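Local coordinates for protein STU0660 (Streptococcus thermophilus, PDB 3ZTH) that probably binds DNA as a large Csn2 protein of CRISPR-mediated bacterial immunity, and binds magnesium ions, at residues Glu186-Leu191 with Leu232-Phe237; Glu59-Ile62 with Glu68-Lys71; Leu244-Glu249 with Thr295-Leu300; Glu116-Gln121 with Leu147-Asp152. One frame throughout, in Å; residues are numbered along the deposited sequence.

The centre of contact 1 is about 8 Å from that of the chain, and contact 3 is likewise buried; both are apolar between their segments, with hydrogen bonds to other parts of the chain nearby. Contacts 2 and 4 are only partly buried, and each turns on a single hydrogen bond flanked by aliphatic side chains: backbone to backbone in contact 2, asparagine to backbone in contact 4. No two contacts use the same helix or strand, but contact 1 includes a strand of the central sheet and contact 3 packs against another, beside a magnesium site. Contact 4, about 55 Å from contact 3 between centres, shares with contact 1 the second subunit as a neighbour.

Contact 1. Residues Glu186-Leu191 with Leu232-Phe237; sequences EMLDHL and LTFILF
Leu188 is the one residue of segment 186-191 that reaches strand 232-237, and it does so through a single methyl, CD2. CG stands anti to the backbone N (chi1 176°), which extends the side chain from the helix to meet two neighbours on the same side of the strand. Leu188 CD2 comes within 4.2 Å of Phe234 CZ, approaching the far end of the ring obliquely. The same Leu188 methyl lies 4.4 Å from Leu232 CD2, methyl against methyl. All three residues are buried, yet the backbones stay well apart: the nearest CA atoms, of Leu188 and Leu232, are 10.1 Å from each other. Leu225 and Ile222 of helix 212-228 pack on Leu232 and Phe234 respectively, while Leu188 also touches Ile201 of the adjacent strand and Leu97 of helix 97-106.

Away from the strand, Asp189 and His190 are partly exposed and polar. Asp189 OD1 makes a salt bridge with Lys228 and a hydrogen bond with Tyr229, both off the strand, and Leu135 of the second subunit packs on His190. In the central mixed sheet of this member of the P-loop NTPase clan, strand 232-237 runs parallel to both of its neighbours, and helix and strand meet here through hydrocarbon. Contacts of this length between methyl and ring carbons act by dispersion and exclusion of water and carry little directional preference.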
loop_
_atom_site.group_PDB
_atom_site.type_symbol
_atom_site.label_atom_id
_atom_site.label_comp_id
_atom_site.label_asym_id
_atom_site.label_seq_id
_atom_site.Cartn_x
_atom_site.Cartn_y
_atom_site.Cartn_z
ATOM N N GLU A 186 2.862 -2.086 -37.619
ATOM C CA GLU A 186 2.884 -3.502 -37.961
ATOM C C GLU A 186 2.159 -4.326 -36.905
ATOM O O GLU A 186 1.397 -5.244 -37.231
ATOM C CB GLU A 186 4.308 -4.007 -38.061
ATOM C CG GLU A 186 4.911 -3.927 -39.422
ATOM C CD GLU A 186 5.928 -5.021 -39.604
ATOM O OE1 GLU A 186 5.517 -6.206 -39.573
ATOM O OE2 GLU A 186 7.127 -4.704 -39.761
HETATM N N MSE A 187 2.419 -4.011 -35.637
HETATM C CA MSE A 187 1.765 -4.715 -34.548
HETATM C C MSE A 187 0.269 -4.457 -34.621
HETATM O O MSE A 187 -0.538 -5.367 -34.431
HETATM C CB MSE A 187 2.294 -4.249 -33.199
HETATM C CG MSE A 187 1.527 -4.858 -32.036
HETATM SE SE MSE A 187 2.423 -4.687 -30.341
HETATM C CE MSE A 187 1.860 -2.911 -29.878
ATOM N N LEU A 188 -0.090 -3.209 -34.906
ATOM C CA LEU A 188 -1.489 -2.830 -35.021
ATOM C C LEU A 188 -2.126 -3.604 -36.175
ATOM O O LEU A 188 -3.278 -4.033 -36.085
ATOM C CB LEU A 188 -1.607 -1.323 -35.264
ATOM C CG LEU A 188 -3.016 -0.771 -35.503
ATOM C CD1 LEU A 188 -3.868 -0.920 -34.252
ATOM C CD2 LEU A 188 -2.917 0.683 -35.916
ATOM N N ASP A 189 -1.367 -3.792 -37.253
ATOM C CA ASP A 189 -1.867 -4.512 -38.421
ATOM C C ASP A 189 -2.281 -5.935 -38.041
ATOM O O ASP A 189 -3.427 -6.334 -38.231
ATOM C CB ASP A 189 -0.788 -4.570 -39.511
ATOM C CG ASP A 189 -1.336 -5.026 -40.867
ATOM O OD1 ASP A 189 -2.428 -5.627 -40.911
ATOM O OD2 ASP A 189 -0.665 -4.787 -41.896
ATOM N N HIS A 190 -1.333 -6.685 -37.491
ATOM C CA HIS A 190 -1.559 -8.064 -37.089
ATOM C C HIS A 190 -2.699 -8.191 -36.097
ATOM O O HIS A 190 -3.411 -9.192 -36.103
ATOM C CB HIS A 190 -0.273 -8.662 -36.501
ATOM C CG HIS A 190 0.882 -8.664 -37.457
ATOM N ND1 HIS A 190 2.146 -9.082 -37.098
ATOM C CD2 HIS A 190 0.972 -8.268 -38.750
ATOM C CE1 HIS A 190 2.965 -8.940 -38.128
ATOM N NE2 HIS A 190 2.277 -8.447 -39.142
ATOM N N LEU A 191 -2.884 -7.192 -35.240
ATOM C CA LEU A 191 -3.981 -7.260 -34.288
ATOM C C LEU A 191 -5.320 -7.056 -35.001
ATOM O O LEU A 191 -6.233 -7.863 -34.858
ATOM C CB LEU A 191 -3.833 -6.207 -33.189
ATOM C CG LEU A 191 -5.000 -6.262 -32.188
ATOM C CD1 LEU A 191 -4.853 -7.513 -31.339
ATOM C CD2 LEU A 191 -5.028 -5.041 -31.298
ATOM N N LEU A 232 -10.931 1.053 -38.671
ATOM C CA LEU A 232 -9.837 1.875 -38.162
ATOM C C LEU A 232 -9.974 3.360 -38.458
ATOM O O LEU A 232 -10.290 3.751 -39.578
ATOM C CB LEU A 232 -8.511 1.373 -38.731
ATOM C CG LEU A 232 -7.236 2.101 -38.307
ATOM C CD1 LEU A 232 -7.134 2.109 -36.786
ATOM C CD2 LEU A 232 -6.028 1.406 -38.931
ATOM N N THR A 233 -9.721 4.184 -37.447
ATOM C CA THR A 233 -9.795 5.633 -37.602
ATOM C C THR A 233 -8.581 6.331 -36.991
ATOM O O THR A 233 -8.175 6.047 -35.860
ATOM C CB THR A 233 -11.065 6.219 -36.949
ATOM O OG1 THR A 233 -12.223 5.733 -37.637
ATOM C CG2 THR A 233 -11.050 7.735 -37.026
ATOM N N PHE A 234 -8.011 7.246 -37.765
ATOM C CA PHE A 234 -6.852 8.022 -37.343
ATOM C C PHE A 234 -7.198 9.516 -37.216
ATOM O O PHE A 234 -7.901 10.076 -38.061
ATOM C CB PHE A 234 -5.728 7.866 -38.375
ATOM C CG PHE A 234 -4.882 6.638 -38.189
ATOM C CD1 PHE A 234 -3.872 6.613 -37.238
ATOM C CD2 PHE A 234 -5.059 5.522 -39.005
ATOM C CE1 PHE A 234 -3.042 5.488 -37.106
ATOM C CE2 PHE A 234 -4.240 4.398 -38.880
ATOM C CZ PHE A 234 -3.234 4.383 -37.934
ATOM N N ILE A 235 -6.721 10.148 -36.148
ATOM C CA ILE A 235 -6.908 11.587 -35.948
ATOM C C ILE A 235 -5.505 12.144 -35.719
ATOM O O ILE A 235 -4.879 11.846 -34.700
ATOM C CB ILE A 235 -7.749 11.927 -34.713
ATOM C CG1 ILE A 235 -9.205 11.528 -34.927
ATOM C CG2 ILE A 235 -7.711 13.436 -34.471
ATOM C CD1 ILE A 235 -10.112 11.872 -33.733
ATOM N N LEU A 236 -5.021 12.937 -36.673
ATOM C CA LEU A 236 -3.689 13.535 -36.611
ATOM C C LEU A 236 -3.749 15.048 -36.362
ATOM O O LEU A 236 -4.736 15.699 -36.695
ATOM C CB LEU A 236 -2.950 13.277 -37.930
ATOM C CG LEU A 236 -3.042 11.866 -38.545
ATOM C CD1 LEU A 236 -2.404 11.864 -39.930
ATOM C CD2 LEU A 236 -2.362 10.844 -37.654
ATOM N N PHE A 237 -2.690 15.593 -35.768
ATOM C CA PHE A 237 -2.569 17.029 -35.501
ATOM C C PHE A 237 -1.273 17.468 -36.179
ATOM O O PHE A 237 -0.233 17.613 -35.526
ATOM C CB PHE A 237 -2.473 17.299 -33.998
ATOM C CG PHE A 237 -3.746 17.037 -33.252
ATOM C CD1 PHE A 237 -4.097 15.739 -32.884
ATOM C CD2 PHE A 237 -4.594 18.084 -32.915
ATOM C CE1 PHE A 237 -5.272 15.487 -32.191
ATOM C CE2 PHE A 237 -5.772 17.846 -32.219
ATOM C CZ PHE A 237 -6.114 16.540 -31.855
#

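Contact 2. Residues Glu59-Ile62 with Glu68-Lys71; sequences EPTI and EIVK
The flat groups that meet between Ile62 and Val70 are backbone amides, since no side-chain ring takes part. Val70 N donates to Ile62 O over 2.8 Å, with a nearly linear N-H...O angle of 167°. Beside this bond Val70 CG2 settles 3.3 Å from Ile62 O, because its torsion keeps that methyl next to the backbone N that does the donating. The CG2 methyls of Ile62 and Val70 then meet at 4.2 Å. On the more exposed part of the contact, Ile69 CD1 touches Thr61 OG1 at 4.0 Å, the two side chains crossing at about a right angle.

The pair closes a short loop leading out of strand 62-63 and back, and helix 28-43 lies against it. Tyr41 of that helix bonds Val70 O through its hydroxyl, with a weak bond to Ile62 N as well, while Phe42 packs on both Ile62 and Val70. Thr61 O is bonded by Arg12. The chemistry implies a loop closed by one nearly straight backbone hydrogen bond between these segments, with further bonds from Tyr41 and Asp64, its acceptor oxygen flanked by a valine methyl and its aliphatic side laid on the helix.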
loop_
_atom_site.group_PDB
_atom_site.type_symbol
_atom_site.label_atom_id
_atom_site.label_comp_id
_atom_site.label_asym_id
_atom_site.label_seq_id
_atom_site.Cartn_x
_atom_site.Cartn_y
_atom_site.Cartn_z
ATOM N N GLU A 59 -20.121 16.018 -16.266
ATOM C CA GLU A 59 -19.172 15.379 -17.170
ATOM C C GLU A 59 -19.339 15.893 -18.594
ATOM O O GLU A 59 -20.457 16.053 -19.070
ATOM C CB GLU A 59 -19.352 13.864 -17.152
ATOM C CG GLU A 59 -19.521 13.288 -15.762
ATOM C CD GLU A 59 -19.312 11.790 -15.721
ATOM O OE1 GLU A 59 -19.747 11.096 -16.666
ATOM O OE2 GLU A 59 -18.718 11.306 -14.733
ATOM N N PRO A 60 -18.219 16.167 -19.292
ATOM C CA PRO A 60 -18.252 16.667 -20.674
ATOM C C PRO A 60 -18.765 15.621 -21.673
ATOM O O PRO A 60 -18.543 14.420 -21.508
ATOM C CB PRO A 60 -16.800 17.062 -20.929
ATOM C CG PRO A 60 -16.045 16.065 -20.105
ATOM C CD PRO A 60 -16.829 16.059 -18.811
ATOM N N THR A 61 -19.431 16.087 -22.720
ATOM C CA THR A 61 -20.001 15.196 -23.714
ATOM C C THR A 61 -19.545 15.449 -25.150
ATOM O O THR A 61 -19.064 16.535 -25.480
ATOM C CB THR A 61 -21.546 15.289 -23.629
ATOM O OG1 THR A 61 -22.045 14.166 -22.896
ATOM C CG2 THR A 61 -22.181 15.345 -24.994
ATOM N N ILE A 62 -19.688 14.428 -25.994
ATOM C CA ILE A 62 -19.349 14.529 -27.417
ATOM C C ILE A 62 -20.550 14.003 -28.202
ATOM O O ILE A 62 -20.926 12.834 -28.062
ATOM C CB ILE A 62 -18.109 13.681 -27.792
ATOM C CG1 ILE A 62 -16.875 14.191 -27.046
ATOM C CG2 ILE A 62 -17.886 13.734 -29.295
ATOM C CD1 ILE A 62 -15.566 13.599 -27.539
ATOM N N GLU A 68 -26.694 13.126 -30.946
ATOM C CA GLU A 68 -26.782 12.068 -29.955
ATOM C C GLU A 68 -25.422 11.913 -29.289
ATOM O O GLU A 68 -24.395 12.339 -29.833
ATOM C CB GLU A 68 -27.173 10.752 -30.616
ATOM C CG GLU A 68 -28.520 10.789 -31.273
ATOM C CD GLU A 68 -29.431 9.712 -30.741
ATOM O OE1 GLU A 68 -29.643 9.678 -29.503
ATOM O OE2 GLU A 68 -29.929 8.905 -31.561
ATOM N N ILE A 69 -25.412 11.289 -28.118
ATOM C CA ILE A 69 -24.172 11.094 -27.394
ATOM C C ILE A 69 -23.339 9.953 -27.956
ATOM O O ILE A 69 -23.842 8.853 -28.189
ATOM C CB ILE A 69 -24.436 10.839 -25.900
ATOM C CG1 ILE A 69 -24.949 12.124 -25.251
ATOM C CG2 ILE A 69 -23.167 10.381 -25.215
ATOM C CD1 ILE A 69 -25.240 11.997 -23.763
ATOM N N VAL A 70 -22.063 10.235 -28.186
ATOM C CA VAL A 70 -21.139 9.234 -28.694
ATOM C C VAL A 70 -20.566 8.545 -27.468
ATOM O O VAL A 70 -19.867 9.166 -26.685
ATOM C CB VAL A 70 -19.996 9.889 -29.486
ATOM C CG1 VAL A 70 -19.070 8.818 -30.049
ATOM C CG2 VAL A 70 -20.567 10.748 -30.598
ATOM N N LYS A 71 -20.875 7.267 -27.290
ATOM C CA LYS A 71 -20.394 6.527 -26.125
ATOM C C LYS A 71 -18.880 6.567 -25.961
ATOM O O LYS A 71 -18.132 6.462 -26.933
ATOM C CB LYS A 71 -20.849 5.069 -26.191
ATOM C CG LYS A 71 -22.349 4.889 -26.171
ATOM C CD LYS A 71 -22.700 3.415 -26.119
ATOM C CE LYS A 71 -24.204 3.200 -26.166
ATOM N NZ LYS A 71 -24.545 1.750 -26.065
#

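Contact 3. Residues Leu244-Glu249 with Thr295-Leu300; sequences LKIDEE and TVTPYL
Loop 244-249 passes Thr297 and Pro298 near the C-terminal end of helix 286-296, by the 3-10 turn 297-299, and the closest CA pair, Leu244 and Thr295, is 8.0 Å apart. The turn is marked by Tyr299 N bonding Val296 O at 2.7 Å, and it brings Thr297 and Pro298 round to the loop.

Between the two segments the touching is by side chains. Leu244 does most of the work through its CD2 methyl, because CG anti to the backbone N (chi1 179°) extends the side chain toward the turn. Leu244 CD2 sits 3.8 Å from Thr297 CB and 4.0 Å from Thr297 CG2, the two side chains crossing at about a right angle. The same methyl lies 4.0 Å from Pro298 CD, at the nitrogen-bearing side of the proline ring. Ile246 adds a second, thinner touch: its CD1 meets Thr297 OG1 at 3.8 Å. That hydroxyl is already engaged, since it donates back to Leu293 O in the preceding helical turn. Glu294 and Arg290 of the same helix bond the backbone N and O of Ile246.

The magnesium site is close by. The side chain of Pro298 is about 7 Å from the ion, and Pro298 O accepts a hydrogen bond from Gln26 NE2, so the turn probably helps to position Gln26, a magnesium ligand. Around the contact, Leu244 and Pro298 both rest on Val24 of strand 20-24, Ile246 and Thr297 share Leu264 just past strand 261-263, and helix 312-324 backs the turn through Leu318 against Val296 and Leu300.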
loop_
_atom_site.group_PDB
_atom_site.type_symbol
_atom_site.label_atom_id
_atom_site.label_comp_id
_atom_site.label_asym_id
_atom_site.label_seq_id
_atom_site.Cartn_x
_atom_site.Cartn_y
_atom_site.Cartn_z
ATOM N N LEU A 244 0.812 18.121 -43.542
ATOM C CA LEU A 244 -0.588 17.948 -43.901
ATOM C C LEU A 244 -0.686 17.323 -45.298
ATOM O O LEU A 244 -0.070 17.809 -46.241
ATOM C CB LEU A 244 -1.285 19.307 -43.895
ATOM C CG LEU A 244 -2.764 19.349 -44.259
ATOM C CD1 LEU A 244 -3.572 18.555 -43.231
ATOM C CD2 LEU A 244 -3.221 20.808 -44.323
ATOM N N LYS A 245 -1.450 16.240 -45.425
ATOM C CA LYS A 245 -1.620 15.566 -46.715
ATOM C C LYS A 245 -3.060 15.738 -47.180
ATOM O O LYS A 245 -3.990 15.353 -46.472
ATOM C CB LYS A 245 -1.318 14.062 -46.594
ATOM C CG LYS A 245 0.073 13.722 -46.089
ATOM C CD LYS A 245 1.155 14.269 -47.016
ATOM C CE LYS A 245 2.545 14.090 -46.409
ATOM N NZ LYS A 245 3.635 14.664 -47.263
ATOM N N ILE A 246 -3.245 16.306 -48.365
ATOM C CA ILE A 246 -4.584 16.508 -48.908
ATOM C C ILE A 246 -4.810 15.743 -50.210
ATOM O O ILE A 246 -4.001 15.832 -51.132
ATOM C CB ILE A 246 -4.860 18.010 -49.179
ATOM C CG1 ILE A 246 -4.928 18.775 -47.856
ATOM C CG2 ILE A 246 -6.152 18.181 -49.960
ATOM C CD1 ILE A 246 -5.198 20.254 -48.014
ATOM N N ASP A 247 -5.898 14.975 -50.267
ATOM C CA ASP A 247 -6.272 14.234 -51.476
ATOM C C ASP A 247 -7.798 14.199 -51.546
ATOM O O ASP A 247 -8.469 14.685 -50.634
ATOM C CB ASP A 247 -5.693 12.805 -51.490
ATOM C CG ASP A 247 -6.205 11.939 -50.349
ATOM O OD1 ASP A 247 -7.428 11.935 -50.089
ATOM O OD2 ASP A 247 -5.378 11.239 -49.718
ATOM N N GLU A 248 -8.346 13.637 -52.620
ATOM C CA GLU A 248 -9.797 13.576 -52.780
ATOM C C GLU A 248 -10.532 12.851 -51.657
ATOM O O GLU A 248 -11.628 13.251 -51.269
ATOM C CB GLU A 248 -10.176 12.920 -54.119
ATOM C CG GLU A 248 -10.399 13.903 -55.270
ATOM C CD GLU A 248 -11.481 14.957 -54.974
ATOM O OE1 GLU A 248 -12.000 15.012 -53.830
ATOM O OE2 GLU A 248 -11.808 15.742 -55.895
ATOM N N GLU A 249 -9.929 11.796 -51.129
ATOM C CA GLU A 249 -10.556 11.015 -50.080
ATOM C C GLU A 249 -10.612 11.648 -48.699
ATOM O O GLU A 249 -11.667 11.649 -48.069
ATOM C CB GLU A 249 -9.872 9.651 -49.974
ATOM C CG GLU A 249 -9.844 8.902 -51.288
ATOM C CD GLU A 249 -11.195 8.928 -51.989
ATOM O OE1 GLU A 249 -12.183 8.428 -51.400
ATOM O OE2 GLU A 249 -11.270 9.456 -53.125
ATOM N N THR A 295 -0.257 23.820 -48.455
ATOM C CA THR A 295 0.589 24.841 -47.861
ATOM C C THR A 295 -0.177 25.858 -47.021
ATOM O O THR A 295 0.210 26.175 -45.903
ATOM C CB THR A 295 1.322 25.634 -48.961
ATOM O OG1 THR A 295 2.216 24.761 -49.661
ATOM C CG2 THR A 295 2.087 26.813 -48.361
ATOM N N VAL A 296 -1.271 26.355 -47.582
ATOM C CA VAL A 296 -2.075 27.398 -46.962
ATOM C C VAL A 296 -3.152 27.018 -45.956
ATOM O O VAL A 296 -3.445 27.798 -45.043
ATOM C CB VAL A 296 -2.738 28.263 -48.059
ATOM C CG1 VAL A 296 -3.644 29.281 -47.428
ATOM C CG2 VAL A 296 -1.683 28.955 -48.887
ATOM N N THR A 297 -3.750 25.844 -46.111
ATOM C CA THR A 297 -4.816 25.438 -45.200
ATOM C C THR A 297 -4.579 25.725 -43.713
ATOM O O THR A 297 -5.468 26.216 -43.024
ATOM C CB THR A 297 -5.152 23.956 -45.370
ATOM O OG1 THR A 297 -5.733 23.753 -46.666
ATOM C CG2 THR A 297 -6.135 23.516 -44.317
ATOM N N PRO A 298 -3.379 25.418 -43.197
ATOM C CA PRO A 298 -3.121 25.681 -41.776
ATOM C C PRO A 298 -3.283 27.157 -41.379
ATOM O O PRO A 298 -3.472 27.472 -40.200
ATOM C CB PRO A 298 -1.684 25.190 -41.596
ATOM C CG PRO A 298 -1.585 24.098 -42.606
ATOM C CD PRO A 298 -2.249 24.699 -43.810
ATOM N N TYR A 299 -3.213 28.055 -42.356
ATOM C CA TYR A 299 -3.331 29.483 -42.073
ATOM C C TYR A 299 -4.677 30.111 -42.407
ATOM O O TYR A 299 -4.828 31.318 -42.309
ATOM C CB TYR A 299 -2.234 30.250 -42.812
ATOM C CG TYR A 299 -0.853 29.835 -42.395
ATOM C CD1 TYR A 299 -0.338 30.206 -41.152
ATOM C CD2 TYR A 299 -0.073 29.023 -43.221
ATOM C CE1 TYR A 299 0.926 29.771 -40.734
ATOM C CE2 TYR A 299 1.190 28.582 -42.816
ATOM C CZ TYR A 299 1.681 28.958 -41.574
ATOM O OH TYR A 299 2.917 28.512 -41.176
ATOM N N LEU A 300 -5.655 29.303 -42.794
ATOM C CA LEU A 300 -6.964 29.835 -43.145
ATOM C C LEU A 300 -7.747 30.259 -41.914
ATOM O O LEU A 300 -7.483 29.787 -40.815
ATOM C CB LEU A 300 -7.756 28.783 -43.924
ATOM C CG LEU A 300 -7.061 28.348 -45.218
ATOM C CD1 LEU A 300 -7.806 27.198 -45.866
ATOM C CD2 LEU A 300 -6.978 29.547 -46.164
#

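Contact 4. Residues Glu116-Gln121 with Leu147-Asp152; sequences EKINEQ and LPLTLD
Pro148 is the first residue of 147-152 to meet helix 109-130, and it lies against the amide of Asn119. Asn119 OD1 is 3.6 Å from Pro148 CA and 3.9 Å from Pro148 CB, so the proline flanks the oxygen. The CA atoms of Asn119 and Pro148, 6.0 Å apart, are the nearest pair between the two backbones.

Leu149 comes next and carries the contact. Its backbone N donates to Asn119 OD1 over 2.8 Å; the bond is bent, 145° at the hydrogen, and reaches the oxygen at a C=O...N angle of 136°, a little out of the carbonyl plane. Asn119 holds CG beside its own backbone N (chi1 -76°), which brings the amide to the passing chain. Its ND2 lies 3.5 Å from Leu149 O. Leu149 also turns its side chain to the helix: CD1 packs against Ile118 CG2 at 3.8 Å, the two side chains meeting at a slant. One residue thus offers both a polar backbone atom and an apolar branch to successive residues of the helix.

At Thr150 the side chain turns from the helix and N-caps helix 151-157, OG1 bonding Gln153 N. Asp152, in the first turn, forms a salt bridge with Arg103 of helix 97-106 and a hydrogen bond with Tyr92. The contact therefore docks the link between strand 140-146 and helix 151-157 onto the long helix 109-130, and the second subunit packs alongside, with its Asn158 on Leu149, its Gln121 on Ile118 and its His114 bonded to Gln121.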
loop_
_atom_site.group_PDB
_atom_site.type_symbol
_atom_site.label_atom_id
_atom_site.label_comp_id
_atom_site.label_asym_id
_atom_site.label_seq_id
_atom_site.Cartn_x
_atom_site.Cartn_y
_atom_site.Cartn_z
ATOM N N GLU A 116 1.372 -26.964 -20.070
ATOM C CA GLU A 116 1.022 -28.190 -19.377
ATOM C C GLU A 116 2.259 -28.856 -18.808
ATOM O O GLU A 116 2.251 -29.313 -17.667
ATOM C CB GLU A 116 0.300 -29.139 -20.325
ATOM C CG GLU A 116 -1.052 -28.613 -20.772
ATOM C CD GLU A 116 -1.743 -29.537 -21.752
ATOM O OE1 GLU A 116 -1.946 -30.726 -21.415
ATOM O OE2 GLU A 116 -2.087 -29.071 -22.860
ATOM N N LYS A 117 3.325 -28.908 -19.595
ATOM C CA LYS A 117 4.555 -29.517 -19.115
ATOM C C LYS A 117 5.118 -28.710 -17.950
ATOM O O LYS A 117 5.689 -29.277 -17.015
ATOM C CB LYS A 117 5.592 -29.607 -20.236
ATOM C CG LYS A 117 5.223 -30.591 -21.335
ATOM C CD LYS A 117 6.327 -30.713 -22.376
ATOM C CE LYS A 117 7.629 -31.224 -21.757
ATOM N NZ LYS A 117 8.729 -31.357 -22.766
ATOM N N ILE A 118 4.950 -27.389 -18.006
ATOM C CA ILE A 118 5.445 -26.515 -16.942
ATOM C C ILE A 118 4.660 -26.728 -15.657
ATOM O O ILE A 118 5.237 -26.765 -14.574
ATOM C CB ILE A 118 5.365 -25.015 -17.330
ATOM C CG1 ILE A 118 6.438 -24.684 -18.368
ATOM C CG2 ILE A 118 5.561 -24.142 -16.091
ATOM C CD1 ILE A 118 6.445 -23.231 -18.802
ATOM N N ASN A 119 3.345 -26.862 -15.777
ATOM C CA ASN A 119 2.516 -27.082 -14.604
ATOM C C ASN A 119 2.746 -28.474 -14.024
ATOM O O ASN A 119 2.381 -28.744 -12.880
ATOM C CB ASN A 119 1.038 -26.891 -14.946
ATOM C CG ASN A 119 0.663 -25.431 -15.073
ATOM O OD1 ASN A 119 1.072 -24.606 -14.260
ATOM N ND2 ASN A 119 -0.125 -25.105 -16.087
ATOM N N GLU A 120 3.352 -29.358 -14.811
ATOM C CA GLU A 120 3.632 -30.699 -14.335
ATOM C C GLU A 120 4.872 -30.634 -13.461
ATOM O O GLU A 120 4.974 -31.335 -12.459
ATOM C CB GLU A 120 3.848 -31.659 -15.505
ATOM C CG GLU A 120 2.593 -31.893 -16.329
ATOM C CD GLU A 120 2.747 -33.026 -17.334
ATOM O OE1 GLU A 120 3.766 -33.053 -18.063
ATOM O OE2 GLU A 120 1.839 -33.887 -17.401
ATOM N N GLN A 121 5.820 -29.788 -13.838
ATOM C CA GLN A 121 7.026 -29.632 -13.043
ATOM C C GLN A 121 6.679 -28.898 -11.750
ATOM O O GLN A 121 7.368 -29.029 -10.741
ATOM C CB GLN A 121 8.076 -28.851 -13.822
ATOM C CG GLN A 121 8.669 -29.650 -14.948
ATOM C CD GLN A 121 9.262 -30.944 -14.452
ATOM O OE1 GLN A 121 10.173 -30.942 -13.619
ATOM N NE2 GLN A 121 8.747 -32.062 -14.954
ATOM N N LEU A 147 -1.019 -22.789 -7.333
ATOM C CA LEU A 147 -1.936 -22.109 -8.223
ATOM C C LEU A 147 -1.263 -22.284 -9.574
ATOM O O LEU A 147 -0.223 -21.686 -9.842
ATOM C CB LEU A 147 -2.026 -20.623 -7.883
ATOM C CG LEU A 147 -2.906 -19.830 -8.853
ATOM C CD1 LEU A 147 -4.346 -20.324 -8.725
ATOM C CD2 LEU A 147 -2.812 -18.336 -8.559
ATOM N N PRO A 148 -1.840 -23.120 -10.438
ATOM C CA PRO A 148 -1.272 -23.366 -11.764
ATOM C C PRO A 148 -0.941 -22.084 -12.528
ATOM O O PRO A 148 -1.664 -21.088 -12.438
ATOM C CB PRO A 148 -2.355 -24.191 -12.451
ATOM C CG PRO A 148 -3.613 -23.671 -11.823
ATOM C CD PRO A 148 -3.225 -23.610 -10.363
ATOM N N LEU A 149 0.161 -22.124 -13.273
ATOM C CA LEU A 149 0.614 -20.993 -14.072
ATOM C C LEU A 149 -0.261 -20.736 -15.289
ATOM O O LEU A 149 -0.857 -21.652 -15.848
ATOM C CB LEU A 149 2.050 -21.217 -14.540
ATOM C CG LEU A 149 3.137 -20.745 -13.581
ATOM C CD1 LEU A 149 4.516 -21.113 -14.110
ATOM C CD2 LEU A 149 3.018 -19.239 -13.422
ATOM N N THR A 150 -0.342 -19.472 -15.682
ATOM C CA THR A 150 -1.113 -19.078 -16.852
ATOM C C THR A 150 -0.153 -18.334 -17.771
ATOM O O THR A 150 0.852 -17.783 -17.314
ATOM C CB THR A 150 -2.274 -18.134 -16.490
ATOM O OG1 THR A 150 -1.748 -16.941 -15.900
ATOM C CG2 THR A 150 -3.227 -18.805 -15.518
ATOM N N LEU A 151 -0.452 -18.321 -19.065
ATOM C CA LEU A 151 0.401 -17.625 -20.015
ATOM C C LEU A 151 0.346 -16.135 -19.723
ATOM O O LEU A 151 1.372 -15.457 -19.733
ATOM C CB LEU A 151 -0.047 -17.942 -21.441
ATOM C CG LEU A 151 0.169 -19.437 -21.725
ATOM C CD1 LEU A 151 -0.552 -19.875 -22.988
ATOM C CD2 LEU A 151 1.668 -19.706 -21.820
ATOM N N ASP A 152 -0.848 -15.627 -19.435
ATOM C CA ASP A 152 -0.986 -14.217 -19.107
ATOM C C ASP A 152 0.009 -13.880 -18.008
ATOM O O ASP A 152 0.647 -12.834 -18.031
ATOM C CB ASP A 152 -2.393 -13.905 -18.609
ATOM C CG ASP A 152 -2.495 -12.508 -18.023
ATOM O OD1 ASP A 152 -2.434 -11.522 -18.789
ATOM O OD2 ASP A 152 -2.615 -12.392 -16.784
#